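Local coordinates for protein EreC (Klebsiella pneumoniae, PDB 6XCQ) that probably hydrolyses the macrolactone ester of erythromycin and related macrolides, and so would confer resistance to these antibiotics, at residues E209-T212 with A213-E216; N241-L244 with F245-S249. The protein carries 1 engineered substitution. All blocks are in the same frame, centred on the assembly; numbering follows the deposited sequence.

Contact 1: E209-T212 with A213-E216; sequences EMET and AQQE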
ATOM      1  N   GLU A 209      25.029  -7.205  -3.700  1.00 27.17           N
ATOM      2  CA  GLU A 209      26.329  -7.078  -4.347  1.00 29.09           C
ATOM      3  C   GLU A 209      27.289  -6.174  -3.576  1.00 40.12           C
ATOM      4  O   GLU A 209      28.496  -6.195  -3.848  1.00 30.09           O
ATOM      5  CB  GLU A 209      26.139  -6.566  -5.775  1.00 26.62           C
ATOM      6  CG  GLU A 209      25.684  -7.661  -6.733  1.00 47.13           C
ATOM      7  CD  GLU A 209      25.052  -7.120  -8.000  1.00 49.78           C
ATOM      8  OE1 GLU A 209      24.364  -7.902  -8.693  1.00 58.45           O
ATOM      9  OE2 GLU A 209      25.235  -5.917  -8.302  1.00 61.63           O
ATOM     10  N   MET A 210      26.789  -5.383  -2.626  1.00 26.24           N
ATOM     11  CA  MET A 210      27.674  -4.578  -1.793  1.00 28.94           C
ATOM     12  C   MET A 210      28.386  -5.460  -0.773  1.00 23.08           C
ATOM     13  O   MET A 210      27.858  -6.477  -0.319  1.00 26.14           O
ATOM     14  CB  MET A 210      26.889  -3.478  -1.066  1.00 22.70           C
ATOM     15  CG  MET A 210      26.236  -2.446  -1.972  1.00 37.39           C
ATOM     16  SD  MET A 210      25.290  -1.190  -1.064  1.00 39.02           S
ATOM     17  CE  MET A 210      26.544  -0.637   0.084  1.00 31.19           C
ATOM     18  N   GLU A 211      29.597  -5.059  -0.412  1.00 24.21           N
ATOM     19  CA  GLU A 211      30.287  -5.707   0.693  1.00 19.75           C
ATOM     20  C   GLU A 211      29.516  -5.483   1.988  1.00 27.41           C
ATOM     21  O   GLU A 211      28.871  -4.451   2.180  1.00 32.22           O
ATOM     22  CB  GLU A 211      31.712  -5.154   0.825  1.00 32.20           C
ATOM     23  CG  GLU A 211      32.653  -5.610  -0.281  1.00 50.21           C
ATOM     24  CD  GLU A 211      32.922  -7.108  -0.224  1.00 74.37           C
ATOM     25  OE1 GLU A 211      32.530  -7.828  -1.169  1.00 63.52           O
ATOM     26  OE2 GLU A 211      33.527  -7.567   0.772  1.00 76.85           O
ATOM     27  N   THR A 212      29.602  -6.458   2.892  1.00 26.17           N
ATOM     28  CA  THR A 212      28.894  -6.346   4.162  1.00 28.47           C
ATOM     29  C   THR A 212      29.311  -5.091   4.922  1.00 33.14           C
ATOM     30  O   THR A 212      28.470  -4.417   5.527  1.00 27.94           O
ATOM     31  CB  THR A 212      29.142  -7.594   5.008  1.00 29.13           C
ATOM     32  OG1 THR A 212      28.545  -8.726   4.364  1.00 34.66           O
ATOM     33  CG2 THR A 212      28.524  -7.440   6.379  1.00 34.73           C
ATOM     34  N   ALA A 213      30.602  -4.746   4.883  1.00 30.73           N
ATOM     35  CA  ALA A 213      31.065  -3.581   5.631  1.00 21.57           C
ATOM     36  C   ALA A 213      30.475  -2.289   5.080  1.00 29.60           C
ATOM     37  O   ALA A 213      30.158  -1.378   5.852  1.00 36.58           O
ATOM     38  CB  ALA A 213      32.592  -3.514   5.630  1.00 29.64           C
ATOM     39  N   GLN A 214      30.320  -2.173   3.757  0.53 27.31           N
ATOM     40  CA  GLN A 214      29.671  -0.971   3.238  0.53 29.83           C
ATOM     41  C   GLN A 214      28.187  -0.939   3.579  0.53 30.52           C
ATOM     42  O   GLN A 214      27.631   0.144   3.790  0.53 25.24           O
ATOM     43  CB  GLN A 214      29.842  -0.842   1.724  0.53 31.18           C
ATOM     44  CG  GLN A 214      30.814  -1.793   1.092  0.53 37.46           C
ATOM     45  CD  GLN A 214      30.944  -1.541  -0.397  0.53 36.64           C
ATOM     46  OE1 GLN A 214      30.602  -2.392  -1.221  0.53 35.81           O
ATOM     47  NE2 GLN A 214      31.434  -0.359  -0.748  0.53 39.61           N
ATOM     48  N   GLN A 215      27.524  -2.103   3.617  1.00 25.47           N
ATOM     49  CA  GLN A 215      26.129  -2.137   4.053  1.00 24.14           C
ATOM     50  C   GLN A 215      25.994  -1.632   5.484  1.00 26.98           C
ATOM     51  O   GLN A 215      25.145  -0.785   5.785  1.00 19.50           O
ATOM     52  CB  GLN A 215      25.568  -3.561   3.957  1.00 22.28           C
ATOM     53  CG  GLN A 215      25.485  -4.146   2.536  1.00 18.66           C
ATOM     54  CD  GLN A 215      25.095  -5.631   2.527  1.00 29.60           C
ATOM     55  OE1 GLN A 215      25.248  -6.333   3.529  1.00 28.06           O
ATOM     56  NE2 GLN A 215      24.599  -6.110   1.390  1.00 25.28           N
ATOM     57  N   GLU A 216      26.817  -2.170   6.385  1.00 21.31           N
ATOM     58  CA  GLU A 216      26.735  -1.796   7.785  1.00 24.03           C
ATOM     59  C   GLU A 216      27.189  -0.363   8.009  1.00 26.27           C
ATOM     60  O   GLU A 216      26.623   0.333   8.859  1.00 23.70           O
ATOM     61  CB  GLU A 216      27.540  -2.783   8.620  1.00 24.04           C
ATOM     62  CG  GLU A 216      26.763  -4.070   8.784  1.00 36.66           C
ATOM     63  CD  GLU A 216      27.579  -5.216   9.329  1.00 40.29           C
ATOM     64  OE1 GLU A 216      28.815  -5.081   9.436  1.00 42.92           O
ATOM     65  OE2 GLU A 216      26.967  -6.261   9.645  1.00 44.98           O
TER
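Gln214 reaches back along the chain to Glu211, and in one of the two conformers modelled for Gln214 its amide oxygen OE1 accepts the backbone N-H of Glu211 at 3.0 Å. The donor lies in the carbonyl plane on a lone pair of OE1, with a C=O...N angle of 122°, and the N-H itself is fairly straight at 156°. In this conformer Gln214 arrives there with an unusual first torsion, nearly eclipsed at chi1 -10°; its chain then runs out extended, and CG passes 3.5 Å from CB of Glu211. Nearer the backbone of Gln214, the bent end of Met210 brings its methyl CE to 3.7 Å from CB of Gln214.

Glu211 is the N-cap of helix 212-231, and its carbonyl O opens the helical ladder by accepting from Gln215 N at 3.1 Å. Glu216 N follows with a bond to Thr212 O. Gln214 is the third residue of the helix, and its bond to the N-cap N-H is one half of a capping box, the half in which the N3 side chain accepts from the N-cap backbone.

Gln215 lays its CG 3.9 Å from CB of Met210, while its NE2 is held by the carbonyl O of Trp207, tying the first turn to the end of helix 200-208. Farther round, Thr212 and Glu216 run alongside each other, methyl CG2 3.8 Å from carboxylate OE2, on the exposed side. Met210 is buried against the loop residues Ser194 and Ile195.

Contact 2: N241-L244 with F245-S249; sequences NSDL and FRKAS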
ATOM      1  N   ASN A 241      12.696  27.747   9.384  1.00 18.02           N
ATOM      2  CA  ASN A 241      12.848  26.456   8.722  1.00 24.69           C
ATOM      3  C   ASN A 241      11.527  25.855   8.264  1.00 20.74           C
ATOM      4  O   ASN A 241      11.540  24.759   7.698  1.00 18.84           O
ATOM      5  CB  ASN A 241      13.543  25.443   9.643  1.00 18.97           C
ATOM      6  CG  ASN A 241      15.013  25.755   9.851  1.00 20.46           C
ATOM      7  OD1 ASN A 241      15.594  26.581   9.145  1.00 18.63           O
ATOM      8  ND2 ASN A 241      15.623  25.093  10.822  1.00 15.23           N
ATOM      9  N   SER A 242      10.392  26.503   8.528  1.00 15.98           N
ATOM     10  CA  SER A 242       9.106  26.004   8.034  1.00 27.10           C
ATOM     11  C   SER A 242       8.952  24.554   8.498  1.00 24.70           C
ATOM     12  O   SER A 242       9.270  24.241   9.657  1.00 22.91           O
ATOM     13  CB  SER A 242       9.063  26.222   6.525  1.00 24.96           C
ATOM     14  OG  SER A 242       7.848  25.767   5.956  1.00 29.80           O
ATOM     15  N   ASP A 243       8.515  23.637   7.641  1.00 24.16           N
ATOM     16  CA  ASP A 243       8.362  22.233   8.001  1.00 27.57           C
ATOM     17  C   ASP A 243       9.557  21.386   7.575  1.00 21.12           C
ATOM     18  O   ASP A 243       9.418  20.172   7.385  1.00 18.37           O
ATOM     19  CB  ASP A 243       7.067  21.668   7.398  1.00 27.38           C
ATOM     20  CG  ASP A 243       7.040  21.736   5.863  1.00 34.79           C
ATOM     21  OD1 ASP A 243       7.920  22.390   5.245  1.00 28.64           O
ATOM     22  OD2 ASP A 243       6.124  21.128   5.269  1.00 45.06           O
ATOM     23  N   LEU A 244      10.737  21.996   7.421  1.00 18.14           N
ATOM     24  CA  LEU A 244      11.867  21.242   6.881  1.00 22.71           C
ATOM     25  C   LEU A 244      12.404  20.216   7.877  1.00 18.41           C
ATOM     26  O   LEU A 244      12.906  19.167   7.461  1.00 20.55           O
ATOM     27  CB  LEU A 244      12.985  22.187   6.430  1.00 22.90           C
ATOM     28  CG  LEU A 244      12.727  23.147   5.259  1.00 25.23           C
ATOM     29  CD1 LEU A 244      13.983  23.969   4.963  1.00 16.16           C
ATOM     30  CD2 LEU A 244      12.299  22.387   4.032  1.00 23.52           C
ATOM     31  N   PHE A 245      12.321  20.486   9.183  1.00 18.00           N
ATOM     32  CA  PHE A 245      12.745  19.476  10.149  1.00 18.94           C
ATOM     33  C   PHE A 245      11.898  18.211  10.017  1.00 15.18           C
ATOM     34  O   PHE A 245      12.426  17.093   9.990  1.00 17.89           O
ATOM     35  CB  PHE A 245      12.669  20.000  11.588  1.00 14.46           C
ATOM     36  CG  PHE A 245      12.780  18.903  12.605  1.00 17.49           C
ATOM     37  CD1 PHE A 245      14.012  18.319  12.877  1.00 16.31           C
ATOM     38  CD2 PHE A 245      11.652  18.385  13.217  1.00 21.57           C
ATOM     39  CE1 PHE A 245      14.112  17.263  13.781  1.00 18.87           C
ATOM     40  CE2 PHE A 245      11.745  17.328  14.118  1.00 25.21           C
ATOM     41  CZ  PHE A 245      12.972  16.774  14.402  1.00 16.07           C
ATOM     42  N   ARG A 246      10.576  18.379   9.949  0.58 20.17           N
ATOM     43  CA  ARG A 246       9.665  17.242   9.818  0.58 21.49           C
ATOM     44  C   ARG A 246       9.932  16.465   8.538  0.58 22.73           C
ATOM     45  O   ARG A 246       9.927  15.226   8.538  0.58 15.47           O
ATOM     46  CB  ARG A 246       8.218  17.739   9.850  0.58 22.37           C
ATOM     47  CG  ARG A 246       7.164  16.656  10.058  0.58 27.28           C
ATOM     48  CD  ARG A 246       6.620  16.111   8.740  0.58 26.20           C
ATOM     49  NE  ARG A 246       6.081  17.155   7.874  0.58 33.41           N
ATOM     50  CZ  ARG A 246       5.937  17.017   6.561  0.58 30.17           C
ATOM     51  NH1 ARG A 246       6.288  15.882   5.970  0.58 31.08           N
ATOM     52  NH2 ARG A 246       5.444  18.010   5.838  0.58 31.99           N
ATOM     53  N   LYS A 247      10.144  17.176   7.427  1.00 18.74           N
ATOM     54  CA  LYS A 247      10.439  16.491   6.170  1.00 17.39           C
ATOM     55  C   LYS A 247      11.763  15.749   6.256  1.00 22.82           C
ATOM     56  O   LYS A 247      11.853  14.600   5.815  1.00 17.33           O
ATOM     57  CB  LYS A 247      10.438  17.469   4.993  1.00 18.70           C
ATOM     58  CG  LYS A 247       9.064  18.037   4.694  1.00 19.49           C
ATOM     59  CD  LYS A 247       9.076  18.946   3.472  1.00 35.29           C
ATOM     60  CE  LYS A 247       7.659  19.228   2.995  1.00 36.39           C
ATOM     61  NZ  LYS A 247       7.626  20.188   1.867  1.00 41.31           N
ATOM     62  N   ALA A 248      12.803  16.369   6.848  1.00 17.14           N
ATOM     63  CA  ALA A 248      14.073  15.652   6.995  1.00 14.18           C
ATOM     64  C   ALA A 248      13.899  14.401   7.846  1.00 18.23           C
ATOM     65  O   ALA A 248      14.412  13.324   7.503  1.00 18.67           O
ATOM     66  CB  ALA A 248      15.152  16.555   7.607  1.00 14.31           C
ATOM     67  N   SER A 249      13.170  14.524   8.954  1.00 13.39           N
ATOM     68  CA  SER A 249      12.942  13.376   9.822  1.00 17.21           C
ATOM     69  C   SER A 249      12.191  12.268   9.091  1.00 19.91           C
ATOM     70  O   SER A 249      12.481  11.083   9.284  1.00 15.35           O
ATOM     71  CB  SER A 249      12.174  13.814  11.064  1.00 17.22           C
ATOM     72  OG  SER A 249      12.861  14.885  11.685  1.00 33.76           O
TER
HETATM   73  O   HOH W   1      11.501  22.840  10.745  1.00 23.37           O
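Asp243 directs its carboxylate along the first helical turn, where OD2 meets both Arg246 and Lys247. The closer partner is Arg246: in one of its two modelled conformers, it places NH2 3.2 Å from Asp243 OD2 in a salt bridge. The two side chains point the same way, yet their carboxylate and guanidinium planes are 76° apart, so the charges meet through one nitrogen and one oxygen. Lys247 comes across the same oxygen with its methylene CE 3.3 Å from Asp243 OD2; its NZ forms a long salt bridge to the same oxygen. Placing CG of Asp243 between its own backbone N and carbonyl carbon (chi1 61°) turns the acid toward these cations. NH1 of Arg246 also bridges to Asp250, one turn further on.

This charged flank is the looser side. Tighter packing lies along the backbone, where Leu244 O accepts from Ala248 N at 2.9 Å, and where the turn meets its neighbours: Leu244 rests on Ile177, and Ala248, with the chain of Lys247, on Ile173 of helix 164-177. Phe245 packs on Ala233 and Leu236, with Ser249 OG 3.3 Å above one face of its ring, offset toward the rim. That hydroxyl donates to Phe245 O from above the carbonyl plane, adding a second bond beside the one from Ser249 N. A water bridges Ser242 O and Phe245 N, taking the first-turn N-H at 2.9 Å.

Together, a type II' turn from Asn241 to Leu244 leads into the N-terminus of helix 244-267, with Asp243 at the N-cap position spending its carboxylate on a salt-bridge network instead of a capping bond.

Both contacts are surface helix starts, each on a loop that feeds a long helix: contact 1 opens helix 212-231, and contact 2 opens helix 244-267. They come in series along the chain and share no element, their centres lying about 30 Å apart and their nearest atoms about 18 Å. Contact 1 relies on neutral amide chemistry, a glutamine serving the N-cap residue's N-H, and buries a methionine at its inner side. Contact 2 is more charged, an acid shared by two cations, with a water taking a first-turn N-H. Contact 1 is linked back to the preceding helix 200-208, whereas contact 2 leans on helices 164-177 and 233-236.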